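Local coordinates for Eps1p (Saccharomyces cerevisiae, PDB 4TW5), which belongs to the thioredoxin superfamily and, in the crystallised fragment, pairs a thioredoxin domain with a second, probably thioredoxin-like one, each carrying a CXXC disulfide, at residues H181-T186 with P233-V238; K188-Q193 with G260-A265. All coordinates share one frame; numbering follows the deposited sequence. Where two conformers were deposited one is given.

Interaction 1: residues H181-T186 with P233-V238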
loop_
_atom_site.group_PDB
_atom_site.type_symbol
_atom_site.label_atom_id
_atom_site.label_comp_id
_atom_site.label_asym_id
_atom_site.label_seq_id
_atom_site.Cartn_x
_atom_site.Cartn_y
_atom_site.Cartn_z
ATOM N N HIS A 181 -0.169 -22.838 8.824
ATOM C CA HIS A 181 -0.548 -23.577 10.024
ATOM C C HIS A 181 0.582 -24.466 10.526
ATOM O O HIS A 181 0.858 -24.518 11.719
ATOM C CB HIS A 181 -1.786 -24.423 9.753
ATOM C CG HIS A 181 -2.215 -25.250 10.924
ATOM N ND1 HIS A 181 -3.046 -24.766 11.911
ATOM C CD2 HIS A 181 -1.913 -26.524 11.273
ATOM C CE1 HIS A 181 -3.248 -25.711 12.811
ATOM N NE2 HIS A 181 -2.571 -26.786 12.448
ATOM N N GLU A 182 1.228 -25.184 9.615
ATOM C CA GLU A 182 2.404 -25.970 9.965
ATOM C C GLU A 182 3.456 -25.053 10.611
ATOM O O GLU A 182 4.119 -25.408 11.590
ATOM C CB GLU A 182 3.009 -26.651 8.736
ATOM C CG GLU A 182 4.116 -27.682 9.038
ATOM C CD GLU A 182 4.745 -28.286 7.775
ATOM O OE1 GLU A 182 4.927 -27.552 6.781
ATOM O OE2 GLU A 182 5.045 -29.501 7.757
ATOM N N PHE A 183 3.631 -23.871 10.034
ATOM C CA PHE A 183 4.697 -23.006 10.500
ATOM C C PHE A 183 4.371 -22.369 11.848
ATOM O O PHE A 183 5.286 -21.900 12.521
ATOM C CB PHE A 183 5.023 -21.920 9.465
ATOM C CG PHE A 183 6.382 -21.278 9.670
ATOM C CD1 PHE A 183 7.538 -21.997 9.442
ATOM C CD2 PHE A 183 6.496 -19.974 10.133
ATOM C CE1 PHE A 183 8.778 -21.425 9.646
ATOM C CE2 PHE A 183 7.750 -19.391 10.341
ATOM C CZ PHE A 183 8.884 -20.118 10.093
ATOM N N GLN A 184 3.100 -22.345 12.265
ATOM C CA GLN A 184 2.838 -21.817 13.611
ATOM C C GLN A 184 3.452 -22.710 14.681
ATOM O O GLN A 184 3.925 -22.231 15.711
ATOM C CB GLN A 184 1.365 -21.639 13.887
ATOM C CG GLN A 184 0.783 -20.354 13.348
ATOM C CD GLN A 184 -0.693 -20.231 13.711
ATOM O OE1 GLN A 184 -1.534 -20.977 13.201
ATOM N NE2 GLN A 184 -1.014 -19.280 14.579
ATOM N N ARG A 185 3.439 -24.009 14.435
ATOM C CA ARG A 185 4.045 -24.945 15.354
ATOM C C ARG A 185 5.544 -24.714 15.353
ATOM O O ARG A 185 6.176 -24.616 16.408
ATOM C CB ARG A 185 3.736 -26.389 14.948
ATOM C CG ARG A 185 4.328 -27.392 15.900
ATOM C CD ARG A 185 3.809 -28.758 15.656
ATOM N NE ARG A 185 3.512 -29.377 16.941
ATOM C CZ ARG A 185 4.245 -30.312 17.524
ATOM N NH1 ARG A 185 5.323 -30.796 16.927
ATOM N NH2 ARG A 185 3.865 -30.788 18.686
ATOM N N THR A 186 6.100 -24.651 14.146
ATOM C CA THR A 186 7.510 -24.419 13.941
ATOM C C THR A 186 7.954 -23.105 14.573
ATOM O O THR A 186 8.980 -23.068 15.253
ATOM C CB THR A 186 7.845 -24.447 12.460
ATOM O OG1 THR A 186 7.445 -25.711 11.935
ATOM C CG2 THR A 186 9.313 -24.310 12.240
ATOM N N PRO A 233 5.001 -17.861 5.048
ATOM C CA PRO A 233 5.461 -16.868 6.025
ATOM C C PRO A 233 6.948 -16.594 5.796
ATOM O O PRO A 233 7.670 -17.454 5.269
ATOM C CB PRO A 233 5.188 -17.542 7.375
ATOM C CG PRO A 233 4.225 -18.685 7.038
ATOM C CD PRO A 233 4.591 -19.122 5.679
ATOM N N LYS A 234 7.397 -15.383 6.087
ATOM C CA LYS A 234 8.817 -15.088 5.908
ATOM C C LYS A 234 9.486 -14.854 7.249
ATOM O O LYS A 234 8.827 -14.473 8.206
ATOM C CB LYS A 234 9.008 -13.877 5.000
ATOM C CG LYS A 234 8.392 -14.086 3.630
ATOM C CD LYS A 234 9.122 -15.143 2.841
ATOM C CE LYS A 234 8.630 -15.098 1.393
ATOM N NZ LYS A 234 9.404 -15.991 0.481
ATOM N N VAL A 235 10.796 -15.085 7.297
ATOM C CA VAL A 235 11.613 -14.910 8.481
ATOM C C VAL A 235 12.856 -14.083 8.158
ATOM O O VAL A 235 13.516 -14.341 7.147
ATOM C CB VAL A 235 12.048 -16.281 9.075
ATOM C CG1 VAL A 235 13.046 -16.108 10.241
ATOM C CG2 VAL A 235 10.844 -17.088 9.518
ATOM N N ALA A 236 13.177 -13.115 9.023
ATOM C CA ALA A 236 14.384 -12.286 8.896
ATOM C C ALA A 236 15.065 -12.022 10.259
ATOM O O ALA A 236 14.404 -11.906 11.284
ATOM C CB ALA A 236 14.039 -10.975 8.242
ATOM N N LEU A 237 16.384 -11.870 10.266
ATOM C CA LEU A 237 17.088 -11.570 11.523
ATOM C C LEU A 237 17.424 -10.086 11.639
ATOM O O LEU A 237 17.816 -9.458 10.650
ATOM C CB LEU A 237 18.360 -12.386 11.634
ATOM C CG LEU A 237 19.159 -12.284 12.933
ATOM C CD1 LEU A 237 18.354 -12.776 14.127
ATOM C CD2 LEU A 237 20.392 -13.124 12.784
ATOM N N VAL A 238 17.177 -9.524 12.822
ATOM C CA VAL A 238 17.575 -8.164 13.160
ATOM C C VAL A 238 18.749 -8.168 14.149
ATOM O O VAL A 238 18.653 -8.725 15.236
ATOM C CB VAL A 238 16.429 -7.338 13.780
ATOM C CG1 VAL A 238 16.886 -5.902 13.983
ATOM C CG2 VAL A 238 15.156 -7.392 12.919
#

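Interaction 2: residues K188-Q193 with G260-A265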
loop_
_atom_site.group_PDB
_atom_site.type_symbol
_atom_site.label_atom_id
_atom_site.label_comp_id
_atom_site.label_asym_id
_atom_site.label_seq_id
_atom_site.Cartn_x
_atom_site.Cartn_y
_atom_site.Cartn_z
ATOM N N LYS A 188 6.590 -21.364 17.061
ATOM C CA LYS A 188 6.521 -21.466 18.501
ATOM C C LYS A 188 7.731 -22.223 19.060
ATOM O O LYS A 188 8.333 -21.801 20.029
ATOM C CB LYS A 188 5.226 -22.176 18.906
ATOM C CG LYS A 188 5.003 -22.297 20.402
ATOM C CD LYS A 188 3.588 -22.757 20.633
ATOM C CE LYS A 188 3.253 -22.865 22.095
ATOM N NZ LYS A 188 1.826 -23.231 22.262
ATOM N N ILE A 189 8.105 -23.323 18.420
ATOM C CA ILE A 189 9.236 -24.113 18.881
ATOM C C ILE A 189 10.536 -23.271 18.760
ATOM O O ILE A 189 11.295 -23.144 19.724
ATOM C CB ILE A 189 9.337 -25.444 18.074
ATOM C CG1 ILE A 189 8.093 -26.299 18.298
ATOM C CG2 ILE A 189 10.552 -26.247 18.464
ATOM C CD1 ILE A 189 7.961 -27.479 17.336
ATOM N N ILE A 190 10.718 -22.628 17.610
ATOM C CA ILE A 190 11.808 -21.689 17.382
ATOM C C ILE A 190 11.865 -20.602 18.426
ATOM O O ILE A 190 12.970 -20.216 18.849
ATOM C CB ILE A 190 11.695 -21.049 16.005
ATOM C CG1 ILE A 190 11.895 -22.115 14.938
ATOM C CG2 ILE A 190 12.666 -19.906 15.835
ATOM C CD1 ILE A 190 11.451 -21.689 13.571
ATOM N N SER A 191 10.716 -20.059 18.823
ATOM C CA SER A 191 10.742 -18.964 19.786
ATOM C C SER A 191 11.262 -19.444 21.144
ATOM O O SER A 191 12.024 -18.749 21.803
ATOM C CB SER A 191 9.374 -18.330 19.954
ATOM O OG SER A 191 8.533 -19.138 20.749
ATOM N N ARG A 192 10.874 -20.648 21.541
ATOM C CA ARG A 192 11.279 -21.145 22.841
ATOM C C ARG A 192 12.748 -21.576 22.824
ATOM O O ARG A 192 13.449 -21.343 23.771
ATOM C CB ARG A 192 10.376 -22.294 23.276
ATOM C CG ARG A 192 9.017 -21.808 23.801
ATOM C CD ARG A 192 7.999 -22.944 24.040
ATOM N NE ARG A 192 8.414 -24.046 24.920
ATOM C CZ ARG A 192 8.529 -23.967 26.244
ATOM N NH1 ARG A 192 8.268 -22.835 26.871
ATOM N NH2 ARG A 192 8.881 -25.033 26.943
ATOM N N GLN A 193 13.213 -22.181 21.747
ATOM C CA GLN A 193 14.606 -22.590 21.678
ATOM C C GLN A 193 15.547 -21.375 21.678
ATOM O O GLN A 193 16.560 -21.374 22.370
ATOM C CB GLN A 193 14.832 -23.467 20.439
ATOM C CG GLN A 193 14.184 -24.852 20.552
ATOM C CD GLN A 193 14.524 -25.743 19.370
ATOM O OE1 GLN A 193 14.385 -25.335 18.228
ATOM N NE2 GLN A 193 14.969 -26.959 19.639
ATOM N N GLY A 260 17.108 -25.144 11.244
ATOM C CA GLY A 260 17.704 -24.206 10.312
ATOM C C GLY A 260 17.527 -22.773 10.756
ATOM O O GLY A 260 18.481 -21.985 10.728
ATOM N N TYR A 261 16.321 -22.443 11.205
ATOM C CA TYR A 261 16.024 -21.100 11.680
ATOM C C TYR A 261 16.793 -20.734 12.983
ATOM O O TYR A 261 17.301 -19.619 13.117
ATOM C CB TYR A 261 14.515 -20.947 11.897
ATOM C CG TYR A 261 13.719 -21.266 10.642
ATOM C CD1 TYR A 261 13.548 -20.324 9.653
ATOM C CD2 TYR A 261 13.162 -22.514 10.451
ATOM C CE1 TYR A 261 12.861 -20.610 8.514
ATOM C CE2 TYR A 261 12.460 -22.807 9.307
ATOM C CZ TYR A 261 12.318 -21.848 8.340
ATOM O OH TYR A 261 11.616 -22.122 7.191
ATOM N N VAL A 262 16.898 -21.675 13.919
ATOM C CA VAL A 262 17.585 -21.412 15.184
ATOM C C VAL A 262 19.054 -21.105 14.913
ATOM O O VAL A 262 19.592 -20.086 15.366
ATOM C CB VAL A 262 17.467 -22.611 16.163
ATOM C CG1 VAL A 262 18.442 -22.463 17.340
ATOM C CG2 VAL A 262 16.045 -22.717 16.698
ATOM N N ASP A 263 19.686 -21.969 14.127
ATOM C CA ASP A 263 21.102 -21.825 13.809
ATOM C C ASP A 263 21.384 -20.582 12.968
ATOM O O ASP A 263 22.450 -20.004 13.079
ATOM C CB ASP A 263 21.626 -23.096 13.144
ATOM C CG ASP A 263 21.545 -24.299 14.088
ATOM O OD1 ASP A 263 21.578 -24.077 15.332
ATOM O OD2 ASP A 263 21.451 -25.454 13.597
ATOM N N PHE A 264 20.443 -20.176 12.124
ATOM C CA PHE A 264 20.602 -18.923 11.402
ATOM C C PHE A 264 20.607 -17.763 12.383
ATOM O O PHE A 264 21.480 -16.897 12.337
ATOM C CB PHE A 264 19.490 -18.729 10.372
ATOM C CG PHE A 264 19.435 -17.345 9.784
ATOM C CD1 PHE A 264 20.369 -16.932 8.826
ATOM C CD2 PHE A 264 18.455 -16.467 10.174
ATOM C CE1 PHE A 264 20.311 -15.673 8.255
ATOM C CE2 PHE A 264 18.376 -15.197 9.626
ATOM C CZ PHE A 264 19.309 -14.790 8.657
ATOM N N ALA A 265 19.658 -17.779 13.306
ATOM C CA ALA A 265 19.524 -16.705 14.287
ATOM C C ALA A 265 20.745 -16.600 15.189
ATOM O O ALA A 265 20.954 -15.583 15.822
ATOM C CB ALA A 265 18.268 -16.910 15.141
#

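Interaction 1: residues H181-T186 with P233-V238
Pro233 meets Phe183 just before strand 234-238 begins. Its ring lies alongside the base and one flank of the phenylalanine: CB comes within 3.9 Å of Phe183 CD2, and CG lies 4.0 Å from that same ring atom and 4.1 Å from Phe183 CB. The two side chains run past each other in opposite directions; the proline's contacts fall on CB and CD2, leaving CE2 and CZ to Val235. The proline also touches Cys180, half of the Cys177-Cys180 disulfide at the start of helix 180-196. This is the layout of the thioredoxin fold, in which a CXXC motif opens a helix and a proline leads into the antiparallel strand next to the central one; the place of Pro233 is consistent with that proline. The strand is antiparallel to strand 155-160, and Lys234 pairs with Phe159 through the backbone while its side chain points away from the helix. Val235 turns back toward the helix and receives the far end of the ring. One methyl does the touching: CG2, anti to the carbonyl carbon, sits 3.7 Å from Phe183 CZ and 3.9 Å from Phe183 CE2. Phe183 chi1 of -161° sets CG opposite the backbone N, and this sends the ring away from the helix, reaching from Pro233 across to Val235. The approach of the ring to both partners is oblique. Farther along, the strand continues between strands 155-160 and 247-249, and Val238 faces helix 140-150.

Interaction 2: residues K188-Q193 with G260-A265
Ile190 puts its CD1 methyl against the root of the Tyr261 side chain, 3.6 Å from Tyr261 CB and 3.7 Å from both CG and CD2 of that residue. It gets there obliquely, because CG1 is anti to the carbonyl carbon (chi1 -66°) and CD1 extends onward from it. One turn later on the same helix, Gln193 crosses Val262 at about a right angle: Val262 CG2 lies 3.5 Å from Gln193 OE1 and 4.0 Å from Gln193 CB. Ile190 and Val262 mark the nearest point of the backbones, their CA atoms 6.2 Å apart, yet their CG2 methyls are only loosely apposed at 4.5 Å. The helix segments approach to 9.8 Å between axes, at a crossing angle of -37°. Ile190, Phe264 and Ala265 all touch Leu156 of strand 155-160, consistent with the CXXC helix and the C-terminal helix sharing one face of the sheet, as in thioredoxin-like domains. Around this first shell, Tyr261 stacks its ring on Tyr250, and its hydroxyl oxygen accepts a hydrogen bond from the backbone N of Ser255. The Gln193 amide is held at both ends, OE1 by Ser258 and NE2 by the carbonyl of Arg116. Across the interface, then, hydrocarbon meets hydrocarbon or an amide oxygen already engaged elsewhere, so cohesion comes from dispersion and burial while neighbours satisfy the polar ends.

Overall arrangement
Helix 180-196 serves both contacts, its first half in interaction 1 and its second half in interaction 2, and their centres lie about 9 Å apart. They merge through aromatic groups: Phe183 CE1 is 3.8 Å from Tyr261 CZ in an edge-to-face pair, and Val235 CG2, which meets Phe183, also lies 4.2 Å from Tyr261 CE1. A second bridge joins strand to C-terminal helix directly, with Leu237 CB 3.5 Å from Phe264 CE2. Strand 234-238 and helices 180-196 and 259-265 thus share one hydrophobic layer in the second domain, whose topology is thioredoxin-like. Interaction 1 lies at the end of the helix next to the Cys177-Cys180 disulfide, and interaction 2 farther along.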